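Translation initiation factor eIF2B subunit gamma (PDB 5B04) forms the gamma subunit of eIF2B, the complex that catalyses exchange of GDP for GTP on the gamma subunit of translation initiation factor eIF2. Local coordinates at residues E[202-207]-E[314-319]; E[170-175]-E[241-246]; E[407-412]-E[422-427]. The protein carries 3 engineered substitutions. One frame throughout, in Å; residues are numbered along the deposited sequence.

Contact 1: residues E[202-207]-E[314-319]; sequences TSRLLY and AKDGII
Asp316 sets its CG anti to its own carbonyl carbon (chi1 -69°), and Arg204 opposite does likewise, which puts each CG beside its own backbone N; the two side chains meet at a slant. Asp316 OD1 comes 3.3 Å from Arg204 CG, touching the aliphatic shaft instead of the charged end. The nearest guanidinium atom to that oxygen, Arg204 NE, is 4.7 Å from Asp316 OD1, which makes no salt bridge, though the opposite charges probably still attract. The arginine chain bends at chi3, which places NE, and Ala314 CB lies off one face of the guanidinium, toward its rim.

The other carboxylate oxygen, Asp316 OD2, lies 3.1 Å from Ser203 OG. Lys162 of helix 156-166 joins these two groups, making a salt bridge with OD2 and a hydrogen bond with the serine hydroxyl; its charge probably eases the repulsion between Asp316 and the nearby Asp166. An alanine in place of Asp316 would probably leave Lys162 without this carboxylate mate and open a gap beside Arg204 CG.

Two backbone bonds join the strands: Gly317 N to Ser203 O at 3.0 Å and Leu205 N to Lys315 O at 2.7 Å. Gly317 meets the other strand through its backbone alone. Leu205 lays CB 3.6 Å from Lys315 O and turns its apolar branches to Ile196, Ile198 and Tyr174, whereas Lys315 sends its long chain away to bond the carbonyl of Leu266.

The strands meet at 98°, nearly perpendicular, and Arg204 with Asp316 is their single bridge. Ser203, with its positive phi, and Arg204 both face Glu199 in a G1 beta bulge, a common feature of tight hairpins; here the hairpin of strands 196-199 and 204-207 lies across strand 315-319 of the nucleotidyl transferase-like sheet.

Contact 2: residues E[170-175]-E[241-246]; sequences ALAVYS and HIFVFK
Val244 O is approached by two groups of the neighbouring strand: Leu171 N donates a hydrogen bond of 3.0 Å to it, and Ala170 CA brings a CA-H to 3.4 Å from Val244 O. Leu171 O is served in the same way, taking a 3.2 Å bond from Val244 N and a CA-H contact from Phe243. Leu171 and Val244 are therefore an antiparallel hydrogen-bonded pair, flanked by the non-hydrogen-bonded pairs Ala170 with Phe245 and Ala172 with Phe243. One step further, Val173 N bonds Ile242 O at 3.1 Å.

On one face of the sheet, small residues sit against large ones. Ala170 CB touches Phe245 CD1 at 3.4 Å, and Ala172 CB lies 3.6 Å from Phe243 CE1; a bare methyl at each alanine leaves room for the ring of the partner strand. Phe245 also meets the ring of Phe143, while Phe243 puts CE2 over one face of the His241 ring, toward its rim.

These strands lie in the central mixed sheet of the nucleotidyl transferase-like domain, which has a GT-A type of fold, with helices packed against the central sheet. Helix 156-166 does so here, covering the face that carries Leu171 and Val244 with Val159, Lys162 and Phe163.

On that face Leu171 CB meets Val244 CG1 at 3.6 Å. Val244 CG1 stands between its backbone N and carbonyl carbon (chi1 46°), which turns this methyl to the leucine. Beta-branched residues, well suited to extended strands, form the next pair: Val173 CG2 packs 3.5 Å from Ile242 CB, and Ile242 CD1 reaches back to Val173 CB and CG1. Beyond them, Ile242 rests on Leu146 of strand 142-147 and Val173 on Ile318 of strand 315-319.

Contact 3: residues E[407-412]-E[422-427]; sequences RLESCI and KSKLRE
Two successive coils of the C-terminal left-handed beta-helix stack here, strand 407-409 running parallel to strand 424-426 at 4.9 Å between axes. Leu425 N bonds Arg407 O at 3.1 Å, Leu425 O takes Glu409 N, and Glu409 O takes Glu427 N; bonds alternate in direction from one coil to the next, as parallel strands require.

Leu408 and Leu425 face one side, with Leu408 CD2 4.3 Å from Leu425 CB, a pair of leucines stacked in the buried interior, where their apolar branches suit it. Cys411, slim enough to sit at the turn, places SG 3.9 Å from Leu425 CB.

Charged residues occupy the other face. Glu409 is the hub: its OE1 pairs with Arg407 NE at 3.2 Å, met also by NH2 from above the carboxylate plane, and its OE2 makes a long 3.7 Å salt bridge to Lys424 NZ. The carboxylate probably eases the repulsion between the two cations. Arg426, with CG anti to its backbone N (chi1 -171°), lays that carbon 3.6 Å from Glu409 CB.

Ser410 and Glu427, both with positive phi, stack at equivalent corners, a layering typical of the left-handed beta-helix of hexapeptide-repeat proteins.

Followed from the N terminus, the chain lays down strand 170-176, makes the hairpin that includes 202-207, and returns along strand 230-245, where 241-246 closes contact 2 over a 65-residue excursion. Contact 1 opens inside that excursion and closes only at 314-319, after contact 2, so the two cross. They also share a sheet: strand 315-319 lies parallel beside 170-176, so that 170-175 has one contact segment on each flank. Contact 3 follows in series and is local, closing after nine intervening residues. It belongs to the beta-helix, its centre about 39 Å from that of contact 2 and on the opposite side of the chain's centre.

Contact 1: residues E[202-207]-E[314-319]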
loop_
_atom_site.group_PDB
_atom_site.type_symbol
_atom_site.label_atom_id
_atom_site.label_comp_id
_atom_site.label_asym_id
_atom_site.label_seq_id
_atom_site.Cartn_x
_atom_site.Cartn_y
_atom_site.Cartn_z
ATOM N N THR E 202 -44.122 17.387 -3.693
ATOM C CA THR E 202 -44.164 17.642 -5.131
ATOM C C THR E 202 -44.391 19.097 -5.540
ATOM O O THR E 202 -44.320 19.422 -6.727
ATOM C CB THR E 202 -45.262 16.789 -5.789
ATOM O OG1 THR E 202 -46.541 17.159 -5.259
ATOM C CG2 THR E 202 -45.017 15.315 -5.510
ATOM N N SER E 203 -44.670 19.960 -4.565
ATOM C CA SER E 203 -44.991 21.368 -4.814
ATOM C C SER E 203 -46.158 21.513 -5.788
ATOM O O SER E 203 -46.330 22.557 -6.416
ATOM C CB SER E 203 -43.769 22.127 -5.345
ATOM O OG SER E 203 -43.419 21.698 -6.650
ATOM N N ARG E 204 -46.958 20.457 -5.905
ATOM C CA ARG E 204 -48.084 20.446 -6.826
ATOM C C ARG E 204 -49.340 20.993 -6.169
ATOM O O ARG E 204 -49.706 20.590 -5.066
ATOM C CB ARG E 204 -48.345 19.032 -7.346
ATOM C CG ARG E 204 -47.265 18.481 -8.260
ATOM C CD ARG E 204 -47.796 17.292 -9.042
ATOM N NE ARG E 204 -49.256 17.292 -9.069
ATOM C CZ ARG E 204 -50.003 16.221 -9.317
ATOM N NH1 ARG E 204 -49.432 15.051 -9.563
ATOM N NH2 ARG E 204 -51.325 16.323 -9.318
ATOM N N LEU E 205 -49.995 21.913 -6.864
ATOM C CA LEU E 205 -51.221 22.520 -6.374
ATOM C C LEU E 205 -52.343 21.489 -6.275
ATOM O O LEU E 205 -52.527 20.677 -7.181
ATOM C CB LEU E 205 -51.635 23.665 -7.290
ATOM C CG LEU E 205 -52.823 24.494 -6.825
ATOM C CD1 LEU E 205 -52.362 25.766 -6.132
ATOM C CD2 LEU E 205 -53.685 24.797 -8.017
ATOM N N LEU E 206 -53.090 21.526 -5.175
ATOM C CA LEU E 206 -54.153 20.552 -4.949
ATOM C C LEU E 206 -55.515 21.210 -4.736
ATOM O O LEU E 206 -56.513 20.778 -5.312
ATOM C CB LEU E 206 -53.805 19.660 -3.758
ATOM C CG LEU E 206 -52.772 18.579 -4.080
ATOM C CD1 LEU E 206 -52.369 17.817 -2.833
ATOM C CD2 LEU E 206 -53.320 17.630 -5.135
ATOM N N TYR E 207 -55.559 22.249 -3.908
ATOM C CA TYR E 207 -56.783 23.027 -3.742
ATOM C C TYR E 207 -56.487 24.505 -3.962
ATOM O O TYR E 207 -55.452 25.006 -3.523
ATOM C CB TYR E 207 -57.396 22.807 -2.359
ATOM C CG TYR E 207 -58.863 23.167 -2.298
ATOM C CD1 TYR E 207 -59.270 24.488 -2.170
ATOM C CD2 TYR E 207 -59.842 22.186 -2.382
ATOM C CE1 TYR E 207 -60.607 24.823 -2.123
ATOM C CE2 TYR E 207 -61.184 22.511 -2.333
ATOM C CZ TYR E 207 -61.561 23.830 -2.204
ATOM O OH TYR E 207 -62.896 24.158 -2.155
ATOM N N ALA E 314 -50.520 18.174 -14.697
ATOM C CA ALA E 314 -49.967 18.575 -13.406
ATOM C C ALA E 314 -49.812 20.086 -13.293
ATOM O O ALA E 314 -49.502 20.766 -14.272
ATOM C CB ALA E 314 -48.624 17.896 -13.173
ATOM N N LYS E 315 -50.020 20.606 -12.087
ATOM C CA LYS E 315 -49.841 22.030 -11.833
ATOM C C LYS E 315 -49.162 22.300 -10.507
ATOM O O LYS E 315 -49.515 21.722 -9.480
ATOM C CB LYS E 315 -51.177 22.747 -11.881
ATOM C CG LYS E 315 -51.581 23.075 -13.280
ATOM C CD LYS E 315 -53.049 23.270 -13.351
ATOM C CE LYS E 315 -53.474 24.420 -12.486
ATOM N NZ LYS E 315 -54.367 25.256 -13.299
ATOM N N ASP E 316 -48.180 23.192 -10.543
ATOM C CA ASP E 316 -47.370 23.480 -9.374
ATOM C C ASP E 316 -47.531 24.920 -8.918
ATOM O O ASP E 316 -47.740 25.825 -9.727
ATOM C CB ASP E 316 -45.896 23.192 -9.667
ATOM C CG ASP E 316 -45.614 21.713 -9.839
ATOM O OD1 ASP E 316 -46.525 20.974 -10.267
ATOM O OD2 ASP E 316 -44.477 21.288 -9.547
ATOM N N GLY E 317 -47.437 25.121 -7.609
ATOM C CA GLY E 317 -47.426 26.450 -7.043
ATOM C C GLY E 317 -46.037 26.768 -6.533
ATOM O O GLY E 317 -45.286 25.869 -6.155
ATOM N N ILE E 318 -45.685 28.046 -6.539
ATOM C CA ILE E 318 -44.417 28.482 -5.976
ATOM C C ILE E 318 -44.642 29.716 -5.110
ATOM O O ILE E 318 -45.270 30.686 -5.535
ATOM C CB ILE E 318 -43.370 28.772 -7.074
ATOM C CG1 ILE E 318 -42.119 29.417 -6.472
ATOM C CG2 ILE E 318 -43.956 29.645 -8.166
ATOM C CD1 ILE E 318 -41.055 29.753 -7.495
ATOM N N ILE E 319 -44.084 29.713 -3.915
ATOM C CA ILE E 319 -44.302 30.776 -2.975
ATOM C C ILE E 319 -43.009 31.476 -2.686
ATOM O O ILE E 319 -42.029 30.851 -2.403
ATOM C CB ILE E 319 -44.842 30.201 -1.678
ATOM C CG1 ILE E 319 -46.211 29.608 -1.921
ATOM C CG2 ILE E 319 -44.967 31.276 -0.626
ATOM C CD1 ILE E 319 -46.257 28.114 -1.811
#

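Contact 2: residues E[170-175]-E[241-246]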
loop_
_atom_site.group_PDB
_atom_site.type_symbol
_atom_site.label_atom_id
_atom_site.label_comp_id
_atom_site.label_asym_id
_atom_site.label_seq_id
_atom_site.Cartn_x
_atom_site.Cartn_y
_atom_site.Cartn_z
ATOM N N ALA E 170 -48.993 23.784 -15.997
ATOM C CA ALA E 170 -49.063 25.180 -15.586
ATOM C C ALA E 170 -48.341 25.408 -14.262
ATOM O O ALA E 170 -48.345 24.547 -13.384
ATOM C CB ALA E 170 -50.508 25.627 -15.476
ATOM N N LEU E 171 -47.724 26.576 -14.130
ATOM C CA LEU E 171 -47.082 26.969 -12.882
ATOM C C LEU E 171 -47.597 28.330 -12.431
ATOM O O LEU E 171 -47.497 29.316 -13.163
ATOM C CB LEU E 171 -45.562 27.006 -13.041
ATOM C CG LEU E 171 -44.782 27.588 -11.860
ATOM C CD1 LEU E 171 -44.804 26.643 -10.669
ATOM C CD2 LEU E 171 -43.359 27.908 -12.268
ATOM N N ALA E 172 -48.152 28.378 -11.225
ATOM C CA ALA E 172 -48.700 29.618 -10.689
ATOM C C ALA E 172 -47.919 30.083 -9.468
ATOM O O ALA E 172 -47.607 29.292 -8.579
ATOM C CB ALA E 172 -50.163 29.440 -10.342
ATOM N N VAL E 173 -47.611 31.375 -9.429
ATOM C CA VAL E 173 -46.868 31.947 -8.316
ATOM C C VAL E 173 -47.808 32.482 -7.243
ATOM O O VAL E 173 -48.779 33.176 -7.542
ATOM C CB VAL E 173 -45.936 33.080 -8.788
ATOM C CG1 VAL E 173 -45.141 33.641 -7.619
ATOM C CG2 VAL E 173 -45.003 32.577 -9.877
ATOM N N TYR E 174 -47.516 32.142 -5.992
ATOM C CA TYR E 174 -48.262 32.672 -4.858
ATOM C C TYR E 174 -47.308 33.378 -3.903
ATOM O O TYR E 174 -46.090 33.285 -4.056
ATOM C CB TYR E 174 -49.025 31.556 -4.144
ATOM C CG TYR E 174 -50.139 30.965 -4.977
ATOM C CD1 TYR E 174 -49.897 29.914 -5.851
ATOM C CD2 TYR E 174 -51.432 31.464 -4.895
ATOM C CE1 TYR E 174 -50.913 29.373 -6.617
ATOM C CE2 TYR E 174 -52.453 30.931 -5.656
ATOM C CZ TYR E 174 -52.189 29.886 -6.515
ATOM O OH TYR E 174 -53.205 29.352 -7.275
ATOM N N SER E 175 -47.860 34.083 -2.921
ATOM C CA SER E 175 -47.045 34.917 -2.045
ATOM C C SER E 175 -47.794 35.346 -0.788
ATOM O O SER E 175 -49.024 35.358 -0.771
ATOM C CB SER E 175 -46.568 36.153 -2.809
ATOM O OG SER E 175 -47.668 36.908 -3.287
ATOM N N HIS E 241 -50.644 36.622 -9.805
ATOM C CA HIS E 241 -51.026 36.582 -11.216
ATOM C C HIS E 241 -49.835 36.365 -12.142
ATOM O O HIS E 241 -49.801 36.882 -13.259
ATOM C CB HIS E 241 -51.769 37.855 -11.619
ATOM C CG HIS E 241 -52.702 37.673 -12.775
ATOM N ND1 HIS E 241 -52.305 37.835 -14.085
ATOM C CD2 HIS E 241 -54.015 37.345 -12.818
ATOM C CE1 HIS E 241 -53.334 37.614 -14.885
ATOM N NE2 HIS E 241 -54.383 37.314 -14.141
ATOM N N ILE E 242 -48.853 35.608 -11.666
ATOM C CA ILE E 242 -47.772 35.147 -12.520
ATOM C C ILE E 242 -48.075 33.723 -12.942
ATOM O O ILE E 242 -48.179 32.829 -12.103
ATOM C CB ILE E 242 -46.408 35.176 -11.824
ATOM C CG1 ILE E 242 -46.194 36.487 -11.074
ATOM C CG2 ILE E 242 -45.291 34.934 -12.832
ATOM C CD1 ILE E 242 -44.988 36.438 -10.173
ATOM N N PHE E 243 -48.223 33.513 -14.242
ATOM C CA PHE E 243 -48.527 32.188 -14.754
ATOM C C PHE E 243 -47.634 31.845 -15.930
ATOM O O PHE E 243 -47.188 32.725 -16.664
ATOM C CB PHE E 243 -49.997 32.095 -15.165
ATOM C CG PHE E 243 -50.954 32.375 -14.049
ATOM C CD1 PHE E 243 -51.397 31.352 -13.228
ATOM C CD2 PHE E 243 -51.406 33.659 -13.816
ATOM C CE1 PHE E 243 -52.274 31.607 -12.200
ATOM C CE2 PHE E 243 -52.286 33.914 -12.792
ATOM C CZ PHE E 243 -52.706 32.890 -11.974
ATOM N N VAL E 244 -47.366 30.557 -16.095
ATOM C CA VAL E 244 -46.677 30.063 -17.275
ATOM C C VAL E 244 -47.266 28.707 -17.637
ATOM O O VAL E 244 -47.329 27.798 -16.808
ATOM C CB VAL E 244 -45.152 29.966 -17.060
ATOM C CG1 VAL E 244 -44.831 29.319 -15.720
ATOM C CG2 VAL E 244 -44.498 29.214 -18.210
ATOM N N PHE E 245 -47.721 28.583 -18.877
ATOM C CA PHE E 245 -48.455 27.400 -19.299
ATOM C C PHE E 245 -47.745 26.631 -20.402
ATOM O O PHE E 245 -46.935 27.191 -21.143
ATOM C CB PHE E 245 -49.851 27.788 -19.789
ATOM C CG PHE E 245 -50.687 28.501 -18.765
ATOM C CD1 PHE E 245 -51.485 27.791 -17.888
ATOM C CD2 PHE E 245 -50.690 29.883 -18.693
ATOM C CE1 PHE E 245 -52.261 28.441 -16.949
ATOM C CE2 PHE E 245 -51.466 30.539 -17.762
ATOM C CZ PHE E 245 -52.251 29.818 -16.886
ATOM N N LYS E 246 -48.057 25.343 -20.503
ATOM C CA LYS E 246 -47.731 24.574 -21.693
ATOM C C LYS E 246 -48.497 25.184 -22.860
ATOM O O LYS E 246 -49.524 25.829 -22.654
ATOM C CB LYS E 246 -48.096 23.099 -21.514
ATOM C CG LYS E 246 -47.085 22.277 -20.733
ATOM C CD LYS E 246 -46.014 21.709 -21.648
ATOM C CE LYS E 246 -45.178 20.659 -20.936
ATOM N NZ LYS E 246 -44.196 20.013 -21.852
#

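Contact 3: residues E[407-412]-E[422-427]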
loop_
_atom_site.group_PDB
_atom_site.type_symbol
_atom_site.label_atom_id
_atom_site.label_comp_id
_atom_site.label_asym_id
_atom_site.label_seq_id
_atom_site.Cartn_x
_atom_site.Cartn_y
_atom_site.Cartn_z
ATOM N N ARG E 407 -54.957 70.540 3.698
ATOM C CA ARG E 407 -54.333 69.456 4.433
ATOM C C ARG E 407 -54.703 68.116 3.822
ATOM O O ARG E 407 -55.839 67.658 3.939
ATOM C CB ARG E 407 -54.732 69.504 5.907
ATOM C CG ARG E 407 -54.105 68.394 6.730
ATOM C CD ARG E 407 -54.209 68.659 8.219
ATOM N NE ARG E 407 -53.560 67.603 8.989
ATOM C CZ ARG E 407 -52.254 67.549 9.229
ATOM N NH1 ARG E 407 -51.452 68.495 8.760
ATOM N NH2 ARG E 407 -51.749 66.548 9.938
ATOM N N LEU E 408 -53.737 67.497 3.153
ATOM C CA LEU E 408 -53.940 66.181 2.570
ATOM C C LEU E 408 -53.434 65.101 3.516
ATOM O O LEU E 408 -52.228 64.937 3.702
ATOM C CB LEU E 408 -53.245 66.078 1.213
ATOM C CG LEU E 408 -54.010 66.725 0.057
ATOM C CD1 LEU E 408 -53.225 66.619 -1.241
ATOM C CD2 LEU E 408 -55.384 66.087 -0.087
ATOM N N GLU E 409 -54.369 64.376 4.120
ATOM C CA GLU E 409 -54.035 63.319 5.065
ATOM C C GLU E 409 -54.381 61.943 4.510
ATOM O O GLU E 409 -55.557 61.607 4.367
ATOM C CB GLU E 409 -54.766 63.534 6.391
ATOM C CG GLU E 409 -54.159 64.593 7.292
ATOM C CD GLU E 409 -54.911 64.729 8.601
ATOM O OE1 GLU E 409 -54.279 64.589 9.670
ATOM O OE2 GLU E 409 -56.135 64.978 8.563
ATOM N N SER E 410 -53.351 61.159 4.199
ATOM C CA SER E 410 -53.520 59.771 3.773
ATOM C C SER E 410 -54.471 59.622 2.585
ATOM O O SER E 410 -55.292 58.708 2.552
ATOM C CB SER E 410 -54.018 58.920 4.946
ATOM O OG SER E 410 -54.235 57.577 4.552
ATOM N N CYS E 411 -54.349 60.518 1.612
ATOM C CA CYS E 411 -55.260 60.531 0.471
ATOM C C CYS E 411 -54.626 59.994 -0.807
ATOM O O CYS E 411 -53.409 59.882 -0.913
ATOM C CB CYS E 411 -55.773 61.950 0.221
ATOM S SG CYS E 411 -57.025 62.511 1.390
ATOM N N ILE E 412 -55.468 59.658 -1.776
ATOM C CA ILE E 412 -54.999 59.317 -3.111
ATOM C C ILE E 412 -55.653 60.252 -4.118
ATOM O O ILE E 412 -56.874 60.255 -4.272
ATOM C CB ILE E 412 -55.311 57.858 -3.486
ATOM C CG1 ILE E 412 -54.729 56.899 -2.447
ATOM C CG2 ILE E 412 -54.766 57.541 -4.871
ATOM C CD1 ILE E 412 -55.048 55.446 -2.719
ATOM N N LYS E 422 -58.799 75.598 0.724
ATOM C CA LYS E 422 -58.293 74.955 1.936
ATOM C C LYS E 422 -59.274 73.876 2.399
ATOM O O LYS E 422 -59.674 73.774 3.560
ATOM C CB LYS E 422 -57.984 76.030 2.995
ATOM C CG LYS E 422 -57.697 75.571 4.423
ATOM C CD LYS E 422 -57.232 76.734 5.277
ATOM C CE LYS E 422 -58.119 77.951 5.078
ATOM N NZ LYS E 422 -59.510 77.755 5.559
ATOM N N SER E 423 -59.680 73.074 1.426
ATOM C CA SER E 423 -60.402 71.858 1.708
ATOM C C SER E 423 -59.463 70.954 2.478
ATOM O O SER E 423 -58.303 70.796 2.103
ATOM C CB SER E 423 -60.869 71.188 0.417
ATOM O OG SER E 423 -61.718 70.091 0.698
ATOM N N LYS E 424 -59.941 70.388 3.575
ATOM C CA LYS E 424 -59.143 69.402 4.275
ATOM C C LYS E 424 -59.736 68.036 3.956
ATOM O O LYS E 424 -60.945 67.821 4.068
ATOM C CB LYS E 424 -59.091 69.690 5.781
ATOM C CG LYS E 424 -59.747 68.651 6.666
ATOM C CD LYS E 424 -59.036 68.522 7.998
ATOM C CE LYS E 424 -59.522 67.284 8.728
ATOM N NZ LYS E 424 -58.796 67.042 10.000
ATOM N N LEU E 425 -58.883 67.129 3.497
ATOM C CA LEU E 425 -59.333 65.812 3.075
ATOM C C LEU E 425 -58.480 64.734 3.721
ATOM O O LEU E 425 -57.258 64.721 3.573
ATOM C CB LEU E 425 -59.296 65.697 1.548
ATOM C CG LEU E 425 -60.294 66.604 0.824
ATOM C CD1 LEU E 425 -59.980 66.721 -0.652
ATOM C CD2 LEU E 425 -61.699 66.090 1.014
ATOM N N ARG E 426 -59.135 63.841 4.455
ATOM C CA ARG E 426 -58.445 62.765 5.149
ATOM C C ARG E 426 -58.900 61.410 4.626
ATOM O O ARG E 426 -60.092 61.110 4.630
ATOM C CB ARG E 426 -58.689 62.851 6.656
ATOM C CG ARG E 426 -57.825 61.903 7.469
ATOM C CD ARG E 426 -58.411 61.651 8.847
ATOM N NE ARG E 426 -59.677 60.929 8.770
ATOM C CZ ARG E 426 -60.234 60.285 9.791
ATOM N NH1 ARG E 426 -59.633 60.268 10.973
ATOM N NH2 ARG E 426 -61.389 59.655 9.628
ATOM N N GLU E 427 -57.945 60.599 4.181
ATOM C CA GLU E 427 -58.232 59.260 3.671
ATOM C C GLU E 427 -59.276 59.311 2.561
ATOM O O GLU E 427 -60.301 58.630 2.620
ATOM C CB GLU E 427 -58.698 58.346 4.806
ATOM C CG GLU E 427 -57.675 58.196 5.919
ATOM C CD GLU E 427 -58.267 57.620 7.189
ATOM O OE1 GLU E 427 -59.458 57.242 7.175
ATOM O OE2 GLU E 427 -57.540 57.546 8.202
#